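Local atomic coordinates of MNMC2 (Aquifex aeolicus, PDB entry 3VYW), a protein that binds S-adenosylmethionine and methylates the modified wobble uridine of tRNA, as an MnmC2 enzyme that works without the oxidase domain usually fused to it. Residues E4-N9 with Y39-S44; H117-N122 with G163-L168; K177-V182 with L209-E214. All blocks are in the same frame, centred on the assembly; numbering follows the deposited sequence.

Interaction 1. Residues E4-N9 with Y39-S44; sequences EEYLKN and YNPEES
Tyr6 and Leu7, neighbours on helix 3-18, close on the ring of Pro41 from two directions. The tyrosine presents the CD2-CE2 side of its ring, with Tyr6 CE2 4.0 Å from Pro41 CB; the two side chains meet at a slant. Leu7 approaches at about a right angle to the proline and reaches it with one branch, CD2, at 3.9 Å from Pro41 CG. Its other branch turns to the backbone, with Leu7 CD1 4.3 Å from the carbonyl oxygen of Tyr39. The interface is small, 135 Å² over both sides, and mainly apolar: the two closest side-chain pairs are carbon to carbon.

The two first torsions differ, and each places its side-chain end at the proline. In Tyr6, CG stands anti to the backbone N (chi1 174°), whereas in Leu7 it stands beside that nitrogen (chi1 -72°), which brings the branched end nearer than its CB direction would suggest.

Farther out, Pro41 is the second residue of a type I beta turn from Asn40 to Glu43, closed by a weak bond between Glu43 N and Asn40 O at 3.1 Å. Asn40 ND2 bonds to Lys61 O, just past strand 56-60, and Arg3 NE donates to Tyr39 O. The N-terminal helix thus packs on the loop between helix 24-37 and strand 46-50, the Tyr39 side chain lying about 7 Å from those of S-adenosylmethionine-binding Asn200 and Glu202.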
loop_
_atom_site.group_PDB
_atom_site.type_symbol
_atom_site.label_atom_id
_atom_site.label_comp_id
_atom_site.label_asym_id
_atom_site.label_seq_id
_atom_site.Cartn_x
_atom_site.Cartn_y
_atom_site.Cartn_z
ATOM N N GLU A 4 15.069 -6.692 19.743
ATOM C CA GLU A 4 16.402 -6.308 19.395
ATOM C C GLU A 4 17.255 -7.522 19.234
ATOM O O GLU A 4 18.025 -7.633 18.327
ATOM C CB GLU A 4 16.952 -5.532 20.569
ATOM C CG GLU A 4 18.043 -4.531 20.300
ATOM C CD GLU A 4 18.241 -3.585 21.477
ATOM O OE1 GLU A 4 17.797 -2.416 21.406
ATOM O OE2 GLU A 4 18.830 -4.014 22.488
ATOM N N GLU A 5 17.133 -8.429 20.175
ATOM C CA GLU A 5 17.862 -9.659 20.164
ATOM C C GLU A 5 17.476 -10.516 19.004
ATOM O O GLU A 5 18.301 -11.063 18.363
ATOM C CB GLU A 5 17.545 -10.396 21.450
ATOM C CG GLU A 5 18.683 -11.149 22.090
ATOM C CD GLU A 5 18.192 -12.316 22.917
ATOM O OE1 GLU A 5 17.017 -12.292 23.341
ATOM O OE2 GLU A 5 18.972 -13.263 23.132
ATOM N N TYR A 6 16.203 -10.658 18.747
ATOM C CA TYR A 6 15.795 -11.462 17.638
ATOM C C TYR A 6 16.277 -10.909 16.317
ATOM O O TYR A 6 16.704 -11.638 15.471
ATOM C CB TYR A 6 14.290 -11.559 17.621
ATOM C CG TYR A 6 13.710 -12.248 16.433
ATOM C CD1 TYR A 6 13.336 -13.539 16.512
ATOM C CD2 TYR A 6 13.518 -11.599 15.251
ATOM C CE1 TYR A 6 12.802 -14.186 15.449
ATOM C CE2 TYR A 6 12.987 -12.239 14.182
ATOM C CZ TYR A 6 12.622 -13.537 14.304
ATOM O OH TYR A 6 12.090 -14.218 13.265
ATOM N N LEU A 7 16.152 -9.613 16.147
ATOM C CA LEU A 7 16.490 -8.954 14.913
ATOM C C LEU A 7 17.947 -9.002 14.558
ATOM O O LEU A 7 18.296 -9.112 13.415
ATOM C CB LEU A 7 15.998 -7.519 14.923
ATOM C CG LEU A 7 14.517 -7.303 14.805
ATOM C CD1 LEU A 7 14.242 -5.848 14.819
ATOM C CD2 LEU A 7 13.970 -7.941 13.576
ATOM N N LYS A 8 18.792 -8.854 15.553
ATOM C CA LYS A 8 20.211 -8.937 15.363
ATOM C C LYS A 8 20.676 -10.289 14.978
ATOM O O LYS A 8 21.597 -10.428 14.242
ATOM C CB LYS A 8 20.928 -8.492 16.587
ATOM C CG LYS A 8 22.350 -8.930 16.570
ATOM C CD LYS A 8 23.185 -7.965 17.333
ATOM C CE LYS A 8 24.373 -8.639 17.921
ATOM N NZ LYS A 8 25.036 -7.672 18.803
ATOM N N ASN A 9 20.056 -11.293 15.548
ATOM C CA ASN A 9 20.337 -12.644 15.199
ATOM C C ASN A 9 19.945 -12.893 13.790
ATOM O O ASN A 9 20.613 -13.566 13.073
ATOM C CB ASN A 9 19.552 -13.582 16.096
ATOM C CG ASN A 9 20.199 -13.796 17.420
ATOM O OD1 ASN A 9 21.307 -13.376 17.655
ATOM N ND2 ASN A 9 19.503 -14.451 18.293
ATOM N N TYR A 39 9.931 -3.886 11.700
ATOM C CA TYR A 39 8.745 -4.060 12.496
ATOM C C TYR A 39 8.925 -4.970 13.698
ATOM O O TYR A 39 10.026 -5.280 14.080
ATOM C CB TYR A 39 7.569 -4.478 11.636
ATOM C CG TYR A 39 7.592 -5.877 11.161
ATOM C CD1 TYR A 39 6.538 -6.392 10.498
ATOM C CD2 TYR A 39 8.664 -6.667 11.370
ATOM C CE1 TYR A 39 6.546 -7.673 10.049
ATOM C CE2 TYR A 39 8.682 -7.945 10.940
ATOM C CZ TYR A 39 7.615 -8.436 10.274
ATOM O OH TYR A 39 7.611 -9.709 9.841
ATOM N N ASN A 40 7.840 -5.336 14.340
ATOM C CA ASN A 40 7.930 -6.177 15.484
ATOM C C ASN A 40 7.439 -7.592 15.246
ATOM O O ASN A 40 6.332 -7.905 15.548
ATOM C CB ASN A 40 7.130 -5.560 16.613
ATOM C CG ASN A 40 7.016 -4.073 16.513
ATOM O OD1 ASN A 40 7.973 -3.377 16.612
ATOM N ND2 ASN A 40 5.834 -3.598 16.381
ATOM N N PRO A 41 8.332 -8.465 14.828
ATOM C CA PRO A 41 8.057 -9.850 14.475
ATOM C C PRO A 41 7.523 -10.676 15.623
ATOM O O PRO A 41 6.812 -11.606 15.408
ATOM C CB PRO A 41 9.425 -10.378 14.088
ATOM C CG PRO A 41 10.305 -9.201 14.022
ATOM C CD PRO A 41 9.759 -8.247 14.995
ATOM N N GLU A 42 7.921 -10.356 16.830
ATOM C CA GLU A 42 7.400 -11.004 18.007
ATOM C C GLU A 42 5.920 -10.752 18.285
ATOM O O GLU A 42 5.240 -11.617 18.762
ATOM C CB GLU A 42 8.281 -10.710 19.217
ATOM C CG GLU A 42 8.268 -9.262 19.689
ATOM C CD GLU A 42 8.915 -8.282 18.726
ATOM O OE1 GLU A 42 8.737 -7.083 18.912
ATOM O OE2 GLU A 42 9.597 -8.703 17.806
ATOM N N GLU A 43 5.442 -9.553 18.011
ATOM C CA GLU A 43 4.053 -9.185 18.220
ATOM C C GLU A 43 3.056 -9.639 17.172
ATOM O O GLU A 43 3.412 -10.002 16.091
ATOM C CB GLU A 43 3.950 -7.694 18.388
ATOM C CG GLU A 43 4.964 -7.123 19.331
ATOM C CD GLU A 43 4.709 -7.550 20.747
ATOM O OE1 GLU A 43 3.697 -8.214 20.976
ATOM O OE2 GLU A 43 5.508 -7.229 21.635
ATOM N N SER A 44 1.794 -9.641 17.559
ATOM C CA SER A 44 0.668 -9.886 16.685
ATOM C C SER A 44 -0.576 -9.307 17.283
ATOM O O SER A 44 -0.553 -8.862 18.370
ATOM C CB SER A 44 0.482 -11.360 16.394
ATOM O OG SER A 44 0.360 -12.088 17.576
#

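Interaction 2. Residues H117-N122 with G163-L168; sequences HLWEVN and GERLSL
Trp119 and Arg165 make a flat cation-pi stack that carries most of this contact. The guanidinium lies over one face of the indole with the two planes only 4° apart, and Arg165 CZ sits 3.7 Å from the centroid of the six-membered ring, 13° off its normal. Arg165 NH1 spreads toward the five-membered ring, 3.6 Å from Trp119 CG, while Arg165 NH2 lies over the CE3-CZ3 side, 3.7 Å from Trp119 CE3. A bend at chi3 (-56°) folds the arginine chain so that its head can lie flat.

Apolar contact is lighter: Leu166 CB meets the indole edge, near the ring plane, 4.3 Å from Trp119 CH2. Phe153 of helix 148-157 touches both of these side chains.

The polar ends are fixed by the loop between the helix and strand 126-133. Trp119 NE1 bonds to Leu125 O and Arg165 NH1 to Pro123 O, which would limit sliding of one plane over the other. With an alanine here instead of the tryptophan, the guanidinium would probably lose the aromatic face it lies on, and Leu125 O its indole donor.

Helix 109-121 is thereby joined to the loop residue Arg165 and the first residue of strand 166-172, packing a helix against the edge region of the Rossmann-like methyltransferase sheet.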
loop_
_atom_site.group_PDB
_atom_site.type_symbol
_atom_site.label_atom_id
_atom_site.label_comp_id
_atom_site.label_asym_id
_atom_site.label_seq_id
_atom_site.Cartn_x
_atom_site.Cartn_y
_atom_site.Cartn_z
ATOM N N HIS A 117 -19.353 7.450 -2.662
ATOM C CA HIS A 117 -19.196 8.437 -3.671
ATOM C C HIS A 117 -19.434 7.972 -5.044
ATOM O O HIS A 117 -20.023 8.664 -5.823
ATOM C CB HIS A 117 -17.853 9.085 -3.535
ATOM C CG HIS A 117 -17.688 9.761 -2.237
ATOM N ND1 HIS A 117 -17.729 11.059 -2.109
ATOM C CD2 HIS A 117 -17.576 9.253 -0.979
ATOM C CE1 HIS A 117 -17.607 11.375 -0.838
ATOM N NE2 HIS A 117 -17.513 10.263 -0.152
ATOM N N LEU A 118 -18.982 6.801 -5.395
ATOM C CA LEU A 118 -19.170 6.401 -6.748
ATOM C C LEU A 118 -20.629 6.316 -7.052
ATOM O O LEU A 118 -21.062 6.729 -8.087
ATOM C CB LEU A 118 -18.595 5.030 -6.962
ATOM C CG LEU A 118 -17.114 4.968 -7.140
ATOM C CD1 LEU A 118 -16.704 3.524 -7.134
ATOM C CD2 LEU A 118 -16.794 5.588 -8.464
ATOM N N TRP A 119 -21.377 5.697 -6.167
ATOM C CA TRP A 119 -22.793 5.627 -6.313
ATOM C C TRP A 119 -23.543 6.916 -6.198
ATOM O O TRP A 119 -24.557 7.081 -6.815
ATOM C CB TRP A 119 -23.389 4.484 -5.530
ATOM C CG TRP A 119 -23.057 3.177 -6.159
ATOM C CD1 TRP A 119 -22.887 2.914 -7.482
ATOM C CD2 TRP A 119 -22.803 1.927 -5.502
ATOM N NE1 TRP A 119 -22.573 1.627 -7.677
ATOM C CE2 TRP A 119 -22.511 0.986 -6.532
ATOM C CE3 TRP A 119 -22.805 1.507 -4.205
ATOM C CZ2 TRP A 119 -22.230 -0.315 -6.259
ATOM C CZ3 TRP A 119 -22.517 0.196 -3.943
ATOM C CH2 TRP A 119 -22.235 -0.690 -4.947
ATOM N N GLU A 120 -23.089 7.851 -5.410
ATOM C CA GLU A 120 -23.777 9.107 -5.389
ATOM C C GLU A 120 -23.674 9.728 -6.749
ATOM O O GLU A 120 -24.615 10.277 -7.244
ATOM C CB GLU A 120 -23.189 10.026 -4.333
ATOM C CG GLU A 120 -23.226 9.405 -2.961
ATOM C CD GLU A 120 -23.085 10.388 -1.829
ATOM O OE1 GLU A 120 -22.056 11.060 -1.729
ATOM O OE2 GLU A 120 -23.992 10.454 -1.010
ATOM N N VAL A 121 -22.504 9.672 -7.342
ATOM C CA VAL A 121 -22.304 10.253 -8.633
ATOM C C VAL A 121 -23.085 9.596 -9.741
ATOM O O VAL A 121 -23.691 10.270 -10.530
ATOM C CB VAL A 121 -20.829 10.233 -8.986
ATOM C CG1 VAL A 121 -20.643 10.136 -10.475
ATOM C CG2 VAL A 121 -20.159 11.458 -8.418
ATOM N N ASN A 122 -23.003 8.292 -9.856
ATOM C CA ASN A 122 -23.864 7.545 -10.726
ATOM C C ASN A 122 -24.423 6.317 -10.034
ATOM O O ASN A 122 -23.722 5.374 -9.828
ATOM C CB ASN A 122 -23.066 7.121 -11.937
ATOM C CG ASN A 122 -23.624 5.905 -12.604
ATOM O OD1 ASN A 122 -24.383 5.172 -12.021
ATOM N ND2 ASN A 122 -23.235 5.685 -13.827
ATOM N N GLY A 163 -22.943 -9.394 -8.369
ATOM C CA GLY A 163 -24.200 -8.712 -8.234
ATOM C C GLY A 163 -24.399 -7.838 -9.415
ATOM O O GLY A 163 -23.552 -7.775 -10.257
ATOM N N GLU A 164 -25.532 -7.183 -9.507
ATOM C CA GLU A 164 -25.740 -6.402 -10.682
ATOM C C GLU A 164 -24.748 -5.289 -10.748
ATOM O O GLU A 164 -24.069 -5.140 -11.751
ATOM C CB GLU A 164 -27.159 -5.844 -10.725
ATOM C CG GLU A 164 -27.560 -5.040 -9.509
ATOM C CD GLU A 164 -28.955 -4.445 -9.603
ATOM O OE1 GLU A 164 -29.067 -3.231 -9.862
ATOM O OE2 GLU A 164 -29.936 -5.189 -9.404
ATOM N N ARG A 165 -24.771 -4.423 -9.750
ATOM C CA ARG A 165 -23.795 -3.358 -9.588
ATOM C C ARG A 165 -22.375 -3.729 -9.210
ATOM O O ARG A 165 -21.453 -3.078 -9.599
ATOM C CB ARG A 165 -24.308 -2.297 -8.653
ATOM C CG ARG A 165 -25.535 -1.625 -9.164
ATOM C CD ARG A 165 -25.794 -0.345 -8.424
ATOM N NE ARG A 165 -25.886 -0.572 -7.000
ATOM C CZ ARG A 165 -26.126 0.370 -6.117
ATOM N NH1 ARG A 165 -26.308 1.609 -6.497
ATOM N NH2 ARG A 165 -26.195 0.059 -4.846
ATOM N N LEU A 166 -22.206 -4.725 -8.378
ATOM C CA LEU A 166 -20.952 -4.882 -7.718
ATOM C C LEU A 166 -20.307 -6.218 -7.896
ATOM O O LEU A 166 -20.912 -7.217 -7.682
ATOM C CB LEU A 166 -21.145 -4.613 -6.240
ATOM C CG LEU A 166 -19.963 -4.905 -5.351
ATOM C CD1 LEU A 166 -18.851 -3.936 -5.604
ATOM C CD2 LEU A 166 -20.391 -4.824 -3.924
ATOM N N SER A 167 -19.040 -6.233 -8.249
ATOM C CA SER A 167 -18.293 -7.461 -8.227
ATOM C C SER A 167 -17.175 -7.367 -7.208
ATOM O O SER A 167 -16.428 -6.449 -7.227
ATOM C CB SER A 167 -17.725 -7.729 -9.583
ATOM O OG SER A 167 -17.366 -9.072 -9.665
ATOM N N LEU A 168 -17.097 -8.306 -6.291
ATOM C CA LEU A 168 -16.106 -8.264 -5.241
ATOM C C LEU A 168 -15.328 -9.551 -5.127
ATOM O O LEU A 168 -15.892 -10.583 -5.011
ATOM C CB LEU A 168 -16.827 -8.013 -3.926
ATOM C CG LEU A 168 -16.303 -7.067 -2.872
ATOM C CD1 LEU A 168 -17.042 -7.324 -1.587
ATOM C CD2 LEU A 168 -14.830 -7.225 -2.656
#

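Interaction 3. Residues K177-V182 with L209-E214; sequences KRIKEV and LSLIKE
This is an apolar contact between the end region of helix 175-178 and helix 206-213, elements that follow strands 166-172 and 187-192 of the central sheet. Their backbones come nearest at Ile179 and Leu211, whose CA atoms are 7.4 Å apart.

Ile179 touches with both branches: Ile179 CG2 meets Leu211 CD1 at 3.9 Å, and Ile179 CD1 passes over the helix backbone, 3.8 Å from Leu211 O. The long branch gets there because CG1 is anti to the backbone N (chi1 -169°) and the chain continues extended. Ile179 CD1 also lies 4.3 Å from Ile212 CG1. At the margin, the aliphatic part of Lys180 runs past the leucine, Lys180 CE 4.5 Å from Leu211 CD1.

Within residues 177-182, Arg178 NE bonds to Glu181 OE1 at 2.9 Å in a salt bridge, entering 39° out of the carboxylate plane. Beneath the pair, Ile179 rests on Phe132 of strand 126-133 and Ile212 on Val190 and Leu101.

Such packing of neighbouring helical elements over the parallel central strands of the mixed sheet belongs to the Rossmann-like methyltransferase fold; here the side chain of Ile179 lies about 5 Å from that of Ala175, which binds S-adenosylmethionine.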
loop_
_atom_site.group_PDB
_atom_site.type_symbol
_atom_site.label_atom_id
_atom_site.label_comp_id
_atom_site.label_asym_id
_atom_site.label_seq_id
_atom_site.Cartn_x
_atom_site.Cartn_y
_atom_site.Cartn_z
ATOM N N LYS A 177 1.670 -13.946 -4.113
ATOM C CA LYS A 177 1.130 -15.139 -4.711
ATOM C C LYS A 177 -0.165 -14.978 -5.448
ATOM O O LYS A 177 -0.292 -15.398 -6.558
ATOM C CB LYS A 177 0.927 -16.179 -3.656
ATOM C CG LYS A 177 2.059 -17.150 -3.574
ATOM C CD LYS A 177 2.110 -17.789 -2.219
ATOM C CE LYS A 177 3.545 -17.782 -1.812
ATOM N NZ LYS A 177 4.255 -16.844 -2.719
ATOM N N ARG A 178 -1.146 -14.388 -4.803
ATOM C CA ARG A 178 -2.471 -14.285 -5.377
ATOM C C ARG A 178 -2.578 -13.440 -6.627
ATOM O O ARG A 178 -3.476 -13.608 -7.388
ATOM C CB ARG A 178 -3.496 -13.840 -4.360
ATOM C CG ARG A 178 -3.673 -14.734 -3.159
ATOM C CD ARG A 178 -3.715 -16.208 -3.476
ATOM N NE ARG A 178 -4.900 -16.605 -4.195
ATOM C CZ ARG A 178 -6.098 -16.690 -3.673
ATOM N NH1 ARG A 178 -6.293 -16.426 -2.410
ATOM N NH2 ARG A 178 -7.099 -17.050 -4.407
ATOM N N ILE A 179 -1.687 -12.496 -6.812
ATOM C CA ILE A 179 -1.826 -11.581 -7.909
ATOM C C ILE A 179 -1.710 -12.205 -9.278
ATOM O O ILE A 179 -2.374 -11.811 -10.190
ATOM C CB ILE A 179 -0.972 -10.330 -7.759
ATOM C CG1 ILE A 179 -1.388 -9.321 -8.804
ATOM C CG2 ILE A 179 0.493 -10.666 -7.823
ATOM C CD1 ILE A 179 -0.648 -8.030 -8.737
ATOM N N LYS A 180 -0.902 -13.230 -9.389
ATOM C CA LYS A 180 -0.654 -13.834 -10.658
ATOM C C LYS A 180 -1.937 -14.366 -11.250
ATOM O O LYS A 180 -2.080 -14.413 -12.456
ATOM C CB LYS A 180 0.402 -14.916 -10.555
ATOM C CG LYS A 180 1.592 -14.550 -9.700
ATOM C CD LYS A 180 2.869 -14.424 -10.480
ATOM C CE LYS A 180 4.038 -14.520 -9.530
ATOM N NZ LYS A 180 5.356 -14.681 -10.188
ATOM N N GLU A 181 -2.878 -14.735 -10.402
ATOM C CA GLU A 181 -4.169 -15.191 -10.853
ATOM C C GLU A 181 -4.997 -14.156 -11.548
ATOM O O GLU A 181 -5.905 -14.496 -12.261
ATOM C CB GLU A 181 -4.985 -15.747 -9.726
ATOM C CG GLU A 181 -4.314 -16.849 -8.976
ATOM C CD GLU A 181 -5.012 -17.126 -7.689
ATOM O OE1 GLU A 181 -4.434 -17.769 -6.822
ATOM O OE2 GLU A 181 -6.146 -16.690 -7.555
ATOM N N VAL A 182 -4.730 -12.889 -11.326
ATOM C CA VAL A 182 -5.614 -11.919 -11.898
ATOM C C VAL A 182 -5.188 -11.615 -13.296
ATOM O O VAL A 182 -4.118 -11.118 -13.537
ATOM C CB VAL A 182 -5.649 -10.633 -11.108
ATOM C CG1 VAL A 182 -6.433 -9.601 -11.860
ATOM C CG2 VAL A 182 -6.239 -10.865 -9.744
ATOM N N LEU A 209 5.450 -4.226 -7.856
ATOM C CA LEU A 209 4.885 -3.094 -8.526
ATOM C C LEU A 209 4.704 -3.386 -10.004
ATOM O O LEU A 209 3.807 -2.903 -10.619
ATOM C CB LEU A 209 5.757 -1.876 -8.321
ATOM C CG LEU A 209 5.351 -0.783 -7.360
ATOM C CD1 LEU A 209 3.959 -0.934 -6.828
ATOM C CD2 LEU A 209 6.340 -0.601 -6.248
ATOM N N SER A 210 5.607 -4.157 -10.559
ATOM C CA SER A 210 5.572 -4.584 -11.925
ATOM C C SER A 210 4.378 -5.443 -12.197
ATOM O O SER A 210 3.781 -5.355 -13.237
ATOM C CB SER A 210 6.825 -5.387 -12.218
ATOM O OG SER A 210 7.187 -5.317 -13.560
ATOM N N LEU A 211 4.073 -6.325 -11.274
ATOM C CA LEU A 211 2.903 -7.139 -11.388
ATOM C C LEU A 211 1.658 -6.306 -11.318
ATOM O O LEU A 211 0.695 -6.592 -11.938
ATOM C CB LEU A 211 2.905 -8.235 -10.358
ATOM C CG LEU A 211 4.062 -9.195 -10.440
ATOM C CD1 LEU A 211 4.053 -10.036 -9.204
ATOM C CD2 LEU A 211 3.950 -10.087 -11.639
ATOM N N ILE A 212 1.692 -5.281 -10.509
ATOM C CA ILE A 212 0.615 -4.345 -10.402
ATOM C C ILE A 212 0.436 -3.608 -11.673
ATOM O O ILE A 212 -0.631 -3.250 -11.995
ATOM C CB ILE A 212 0.833 -3.337 -9.280
ATOM C CG1 ILE A 212 0.748 -4.021 -7.944
ATOM C CG2 ILE A 212 -0.209 -2.252 -9.336
ATOM C CD1 ILE A 212 -0.583 -3.840 -7.283
ATOM N N LYS A 213 1.523 -3.337 -12.352
ATOM C CA LYS A 213 1.528 -2.568 -13.575
ATOM C C LYS A 213 0.766 -3.261 -14.677
ATOM O O LYS A 213 0.096 -2.648 -15.436
ATOM C CB LYS A 213 2.957 -2.307 -14.005
ATOM C CG LYS A 213 3.136 -1.196 -15.007
ATOM C CD LYS A 213 4.096 -1.584 -16.103
ATOM C CE LYS A 213 4.447 -0.403 -16.955
ATOM N NZ LYS A 213 5.790 -0.518 -17.556
ATOM N N GLU A 214 0.888 -4.566 -14.733
ATOM C CA GLU A 214 0.259 -5.344 -15.739
ATOM C C GLU A 214 -1.225 -5.240 -15.578
ATOM O O GLU A 214 -1.972 -5.537 -16.460
ATOM C CB GLU A 214 0.691 -6.783 -15.635
ATOM C CG GLU A 214 2.085 -7.053 -16.107
ATOM C CD GLU A 214 2.628 -8.325 -15.521
ATOM O OE1 GLU A 214 3.854 -8.502 -15.458
ATOM O OE2 GLU A 214 1.826 -9.164 -15.120
#

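Overall arrangement
The three contacts come in series along the chain, each closing before the next opens. Interaction 1 belongs to the N-terminal region, whereas interactions 2 and 3 both pack helical elements on the eight-stranded mixed sheet. These two are linked directly by sequence, since strand 166-172 leads into helix 175-178; their centres lie about 24 Å apart, and their nearest atoms about 10 Å. Interactions 1 and 2 sit on opposite sides of the chain's centre, about 43 Å between centres, while interactions 1 and 3 have centres about 29 Å apart. Interactions 1 and 3 come near the cofactor from different parts of the chain: the side chains of Tyr39 and Ile179 lie about 8 and 9 Å from S-adenosylmethionine.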